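Local coordinates for protein ceramide very long chain fatty acid hydroxylase SCS7 (Saccharomyces cerevisiae, PDB 4ZR1) that hydroxylates the very long chain fatty acids of sphingolipids, probably at C-2 of the ceramide acyl chain, in the endoplasmic reticulum membrane, using electrons from cytochrome b5, at residues 130-142 and 216-228. Numbering follows the deposited sequence.
Sequences FACFLFCVGVFVW and AGFAGGLFGYVCY. With TRD (tridecane), chain K.
G138 faces G220 and G221 where the axes of 130-142 and 216-228 approach to 6.4 Å, crossing at -42°; G138 CA and G221 CA lie 4.1 Å apart. A CB on G138 or G220 would clash with the opposite backbone, and CA-H...O contacts fill the seam, G220 CA lying 3.3 Å from F135 O. F135, its CG anti to the backbone N (chi1 -179°), brings one ring face over G220 CA, 3.7 Å from the ring centroid, a knob among A216, A219, G220 and F223. This glycine-lined crossing joins transmembrane helices TM2 and TM4 of the hydroxylase domain. At its C-terminal end W142 is a second knob: Y225 CA stands over its six-membered ring, the Y225 ring turns an edge toward it (offset edge-to-face, planes at 80°), and W142 CZ2 lies 3.5 Å from Y228 CG, those rings oblique. Replacing W142 with an alanine would probably deprive Y225 and Y228 of their shared ring partner and open a gap over the G224 carbonyl, where one indole face packs. By contrast, tridecane flanks the glycines, its C7 3.5 Å from G221 CA, with V137 CG2 and the W142 edge also against it; the away-turned face of 130-142 (C132, C136, F140) lies on the surface.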
loop_
_atom_site.group_PDB
_atom_site.type_symbol
_atom_site.label_atom_id
_atom_site.label_comp_id
_atom_site.label_asym_id
_atom_site.label_seq_id
_atom_site.Cartn_x
_atom_site.Cartn_y
_atom_site.Cartn_z
ATOM N N PHE A 130 -31.949 -8.424 -1.968
ATOM C CA PHE A 130 -31.221 -8.235 -0.715
ATOM C C PHE A 130 -29.778 -8.727 -0.838
ATOM O O PHE A 130 -28.893 -8.233 -0.144
ATOM C CB PHE A 130 -31.923 -8.949 0.443
ATOM C CG PHE A 130 -33.187 -8.275 0.896
ATOM C CD1 PHE A 130 -34.388 -8.505 0.236
ATOM C CD2 PHE A 130 -33.181 -7.426 1.990
ATOM C CE1 PHE A 130 -35.562 -7.877 0.645
ATOM C CE2 PHE A 130 -34.354 -6.799 2.408
ATOM C CZ PHE A 130 -35.541 -7.026 1.732
ATOM N N ALA A 131 -29.537 -9.703 -1.711
ATOM C CA ALA A 131 -28.173 -10.184 -1.928
ATOM C C ALA A 131 -27.343 -9.084 -2.584
ATOM O O ALA A 131 -26.232 -8.784 -2.134
ATOM C CB ALA A 131 -28.161 -11.445 -2.770
ATOM N N CYS A 132 -27.890 -8.474 -3.633
ATOM C CA CYS A 132 -27.247 -7.317 -4.241
ATOM C C CYS A 132 -27.013 -6.216 -3.214
ATOM O O CYS A 132 -25.945 -5.596 -3.204
ATOM C CB CYS A 132 -28.075 -6.773 -5.404
ATOM S SG CYS A 132 -28.174 -7.914 -6.783
ATOM N N PHE A 133 -27.994 -5.969 -2.349
ATOM C CA PHE A 133 -27.813 -4.927 -1.346
ATOM C C PHE A 133 -26.681 -5.284 -0.391
ATOM O O PHE A 133 -25.863 -4.441 -0.051
ATOM C CB PHE A 133 -29.081 -4.658 -0.536
ATOM C CG PHE A 133 -28.824 -3.762 0.647
ATOM C CD1 PHE A 133 -28.457 -2.429 0.454
ATOM C CD2 PHE A 133 -28.885 -4.251 1.941
ATOM C CE1 PHE A 133 -28.173 -1.594 1.532
ATOM C CE2 PHE A 133 -28.606 -3.418 3.031
ATOM C CZ PHE A 133 -28.251 -2.083 2.822
ATOM N N LEU A 134 -26.631 -6.538 0.037
ATOM C CA LEU A 134 -25.597 -6.963 0.970
ATOM C C LEU A 134 -24.217 -6.991 0.304
ATOM O O LEU A 134 -23.192 -6.786 0.957
ATOM C CB LEU A 134 -25.951 -8.331 1.551
ATOM C CG LEU A 134 -27.111 -8.311 2.553
ATOM C CD1 LEU A 134 -27.381 -9.692 3.087
ATOM C CD2 LEU A 134 -26.804 -7.363 3.702
ATOM N N PHE A 135 -24.196 -7.249 -1.000
ATOM C CA PHE A 135 -22.975 -7.122 -1.782
ATOM C C PHE A 135 -22.423 -5.703 -1.672
ATOM O O PHE A 135 -21.237 -5.507 -1.392
ATOM C CB PHE A 135 -23.241 -7.466 -3.245
ATOM C CG PHE A 135 -22.030 -7.380 -4.122
ATOM C CD1 PHE A 135 -21.608 -6.162 -4.636
ATOM C CD2 PHE A 135 -21.325 -8.521 -4.457
ATOM C CE1 PHE A 135 -20.495 -6.091 -5.456
ATOM C CE2 PHE A 135 -20.216 -8.454 -5.272
ATOM C CZ PHE A 135 -19.802 -7.239 -5.776
ATOM N N CYS A 136 -23.298 -4.720 -1.894
ATOM C CA CYS A 136 -22.906 -3.313 -1.901
ATOM C C CYS A 136 -22.402 -2.848 -0.541
ATOM O O CYS A 136 -21.456 -2.066 -0.479
ATOM C CB CYS A 136 -24.075 -2.432 -2.364
ATOM S SG CYS A 136 -24.518 -2.693 -4.116
ATOM N N VAL A 137 -23.004 -3.328 0.549
ATOM C CA VAL A 137 -22.520 -2.930 1.871
ATOM C C VAL A 137 -21.148 -3.556 2.104
ATOM O O VAL A 137 -20.324 -2.997 2.826
ATOM C CB VAL A 137 -23.495 -3.314 3.032
ATOM C CG1 VAL A 137 -24.914 -3.037 2.639
ATOM C CG2 VAL A 137 -23.360 -4.757 3.422
ATOM N N GLY A 138 -20.899 -4.705 1.473
ATOM C CA GLY A 138 -19.578 -5.306 1.477
ATOM C C GLY A 138 -18.559 -4.342 0.888
ATOM O O GLY A 138 -17.484 -4.128 1.466
ATOM N N VAL A 139 -18.904 -3.750 -0.257
ATOM C CA VAL A 139 -18.064 -2.731 -0.885
ATOM C C VAL A 139 -17.885 -1.494 0.008
ATOM O O VAL A 139 -16.826 -0.877 0.031
ATOM C CB VAL A 139 -18.643 -2.307 -2.235
ATOM C CG1 VAL A 139 -17.796 -1.201 -2.863
ATOM C CG2 VAL A 139 -18.756 -3.523 -3.174
ATOM N N PHE A 140 -18.920 -1.140 0.757
ATOM C CA PHE A 140 -18.866 0.030 1.620
ATOM C C PHE A 140 -17.958 -0.226 2.823
ATOM O O PHE A 140 -17.152 0.626 3.215
ATOM C CB PHE A 140 -20.281 0.415 2.076
ATOM C CG PHE A 140 -20.315 1.540 3.083
ATOM C CD1 PHE A 140 -20.150 2.857 2.679
ATOM C CD2 PHE A 140 -20.517 1.279 4.428
ATOM C CE1 PHE A 140 -20.185 3.891 3.596
ATOM C CE2 PHE A 140 -20.554 2.311 5.357
ATOM C CZ PHE A 140 -20.396 3.621 4.938
ATOM N N VAL A 141 -18.098 -1.411 3.404
ATOM C CA VAL A 141 -17.244 -1.823 4.501
ATOM C C VAL A 141 -15.795 -1.951 4.020
ATOM O O VAL A 141 -14.871 -1.618 4.765
ATOM C CB VAL A 141 -17.730 -3.159 5.124
ATOM C CG1 VAL A 141 -16.717 -3.713 6.130
ATOM C CG2 VAL A 141 -19.092 -2.972 5.783
ATOM N N TRP A 142 -15.590 -2.407 2.780
ATOM C CA TRP A 142 -14.227 -2.474 2.262
ATOM C C TRP A 142 -13.530 -1.113 2.359
ATOM O O TRP A 142 -12.376 -1.038 2.798
ATOM C CB TRP A 142 -14.143 -2.956 0.800
ATOM C CG TRP A 142 -12.792 -2.540 0.280
ATOM C CD1 TRP A 142 -12.522 -1.524 -0.589
ATOM C CD2 TRP A 142 -11.518 -3.049 0.707
ATOM N NE1 TRP A 142 -11.162 -1.392 -0.760
ATOM C CE2 TRP A 142 -10.525 -2.315 0.028
ATOM C CE3 TRP A 142 -11.121 -4.068 1.581
ATOM C CZ2 TRP A 142 -9.163 -2.565 0.198
ATOM C CZ3 TRP A 142 -9.763 -4.312 1.751
ATOM C CH2 TRP A 142 -8.805 -3.564 1.063
ATOM N N ALA A 216 -22.884 -13.155 0.104
ATOM C CA ALA A 216 -23.103 -11.900 -0.615
ATOM C C ALA A 216 -22.251 -10.773 -0.043
ATOM O O ALA A 216 -21.677 -9.979 -0.788
ATOM C CB ALA A 216 -24.574 -11.518 -0.572
ATOM N N GLY A 217 -22.180 -10.702 1.284
ATOM C CA GLY A 217 -21.407 -9.672 1.957
ATOM C C GLY A 217 -19.914 -9.813 1.714
ATOM O O GLY A 217 -19.235 -8.835 1.399
ATOM N N PHE A 218 -19.393 -11.029 1.866
ATOM C CA PHE A 218 -17.984 -11.276 1.615
ATOM C C PHE A 218 -17.636 -11.043 0.147
ATOM O O PHE A 218 -16.563 -10.519 -0.160
ATOM C CB PHE A 218 -17.584 -12.702 2.012
ATOM C CG PHE A 218 -16.154 -13.024 1.713
ATOM C CD1 PHE A 218 -15.133 -12.484 2.492
ATOM C CD2 PHE A 218 -15.820 -13.846 0.646
ATOM C CE1 PHE A 218 -13.795 -12.768 2.216
ATOM C CE2 PHE A 218 -14.481 -14.140 0.368
ATOM C CZ PHE A 218 -13.472 -13.592 1.153
ATOM N N ALA A 219 -18.531 -11.434 -0.759
ATOM C CA ALA A 219 -18.254 -11.253 -2.176
ATOM C C ALA A 219 -18.008 -9.773 -2.453
ATOM O O ALA A 219 -17.091 -9.416 -3.192
ATOM C CB ALA A 219 -19.397 -11.789 -3.030
ATOM N N GLY A 220 -18.820 -8.917 -1.835
ATOM C CA GLY A 220 -18.707 -7.480 -2.001
ATOM C C GLY A 220 -17.426 -6.886 -1.426
ATOM O O GLY A 220 -16.741 -6.107 -2.089
ATOM N N GLY A 221 -17.112 -7.243 -0.186
ATOM C CA GLY A 221 -15.876 -6.818 0.436
ATOM C C GLY A 221 -14.663 -7.239 -0.382
ATOM O O GLY A 221 -13.702 -6.472 -0.536
ATOM N N LEU A 222 -14.712 -8.454 -0.928
ATOM C CA LEU A 222 -13.607 -8.959 -1.727
ATOM C C LEU A 222 -13.496 -8.186 -3.044
ATOM O O LEU A 222 -12.384 -7.827 -3.462
ATOM C CB LEU A 222 -13.769 -10.457 -1.987
ATOM C CG LEU A 222 -12.611 -11.109 -2.741
ATOM C CD1 LEU A 222 -11.330 -10.917 -1.980
ATOM C CD2 LEU A 222 -12.891 -12.574 -2.944
ATOM N N PHE A 223 -14.641 -7.917 -3.679
ATOM C CA PHE A 223 -14.682 -7.149 -4.933
ATOM C C PHE A 223 -14.133 -5.741 -4.721
ATOM O O PHE A 223 -13.435 -5.191 -5.572
ATOM C CB PHE A 223 -16.112 -7.076 -5.476
ATOM C CG PHE A 223 -16.259 -6.219 -6.706
ATOM C CD1 PHE A 223 -15.885 -6.696 -7.954
ATOM C CD2 PHE A 223 -16.779 -4.941 -6.618
ATOM C CE1 PHE A 223 -16.018 -5.910 -9.081
ATOM C CE2 PHE A 223 -16.924 -4.159 -7.741
ATOM C CZ PHE A 223 -16.545 -4.645 -8.977
ATOM N N GLY A 224 -14.458 -5.169 -3.569
ATOM C CA GLY A 224 -13.964 -3.865 -3.198
ATOM C C GLY A 224 -12.463 -3.874 -3.051
ATOM O O GLY A 224 -11.807 -2.919 -3.460
ATOM N N TYR A 225 -11.917 -4.950 -2.483
ATOM C CA TYR A 225 -10.465 -5.077 -2.370
ATOM C C TYR A 225 -9.804 -5.062 -3.749
ATOM O O TYR A 225 -8.805 -4.366 -3.961
ATOM C CB TYR A 225 -10.051 -6.356 -1.633
ATOM C CG TYR A 225 -8.656 -6.748 -2.041
ATOM C CD1 TYR A 225 -7.556 -6.019 -1.594
ATOM C CD2 TYR A 225 -8.434 -7.807 -2.926
ATOM C CE1 TYR A 225 -6.267 -6.348 -2.001
ATOM C CE2 TYR A 225 -7.148 -8.136 -3.340
ATOM C CZ TYR A 225 -6.072 -7.400 -2.873
ATOM O OH TYR A 225 -4.801 -7.708 -3.280
ATOM N N VAL A 226 -10.354 -5.849 -4.674
ATOM C CA VAL A 226 -9.825 -5.926 -6.036
ATOM C C VAL A 226 -9.883 -4.580 -6.749
ATOM O O VAL A 226 -8.949 -4.208 -7.464
ATOM C CB VAL A 226 -10.580 -6.962 -6.870
ATOM C CG1 VAL A 226 -10.043 -6.971 -8.297
ATOM C CG2 VAL A 226 -10.447 -8.344 -6.213
ATOM N N CYS A 227 -10.969 -3.840 -6.543
ATOM C CA CYS A 227 -11.071 -2.508 -7.118
ATOM C C CYS A 227 -10.000 -1.593 -6.540
ATOM O O CYS A 227 -9.368 -0.839 -7.274
ATOM C CB CYS A 227 -12.463 -1.926 -6.882
ATOM S SG CYS A 227 -13.775 -2.792 -7.782
ATOM N N TYR A 228 -9.792 -1.673 -5.228
ATOM C CA TYR A 228 -8.753 -0.899 -4.548
ATOM C C TYR A 228 -7.331 -1.080 -5.117
ATOM O O TYR A 228 -6.657 -0.096 -5.442
ATOM C CB TYR A 228 -8.736 -1.247 -3.053
ATOM C CG TYR A 228 -7.385 -1.011 -2.396
ATOM C CD1 TYR A 228 -6.990 0.267 -2.010
ATOM C CD2 TYR A 228 -6.506 -2.066 -2.164
ATOM C CE1 TYR A 228 -5.756 0.489 -1.418
ATOM C CE2 TYR A 228 -5.283 -1.860 -1.570
ATOM C CZ TYR A 228 -4.905 -0.577 -1.204
ATOM O OH TYR A 228 -3.674 -0.364 -0.613
HETATM C C1 TRD K . -6.916 -6.830 3.473
HETATM C C2 TRD K . -8.098 -7.635 4.001
HETATM C C3 TRD K . -9.200 -7.666 2.952
HETATM C C4 TRD K . -10.539 -8.079 3.539
HETATM C C5 TRD K . -11.564 -8.252 2.428
HETATM C C6 TRD K . -12.826 -8.877 2.987
HETATM C C7 TRD K . -13.899 -7.824 3.197
HETATM C C8 TRD K . -14.928 -8.262 4.232
HETATM C C9 TRD K . -16.272 -7.600 3.953
HETATM C C10 TRD K . -17.299 -7.847 5.044
HETATM C C11 TRD K . -18.641 -7.245 4.662
HETATM C C12 TRD K . -19.691 -7.552 5.721
HETATM C C13 TRD K . -21.085 -7.072 5.329
#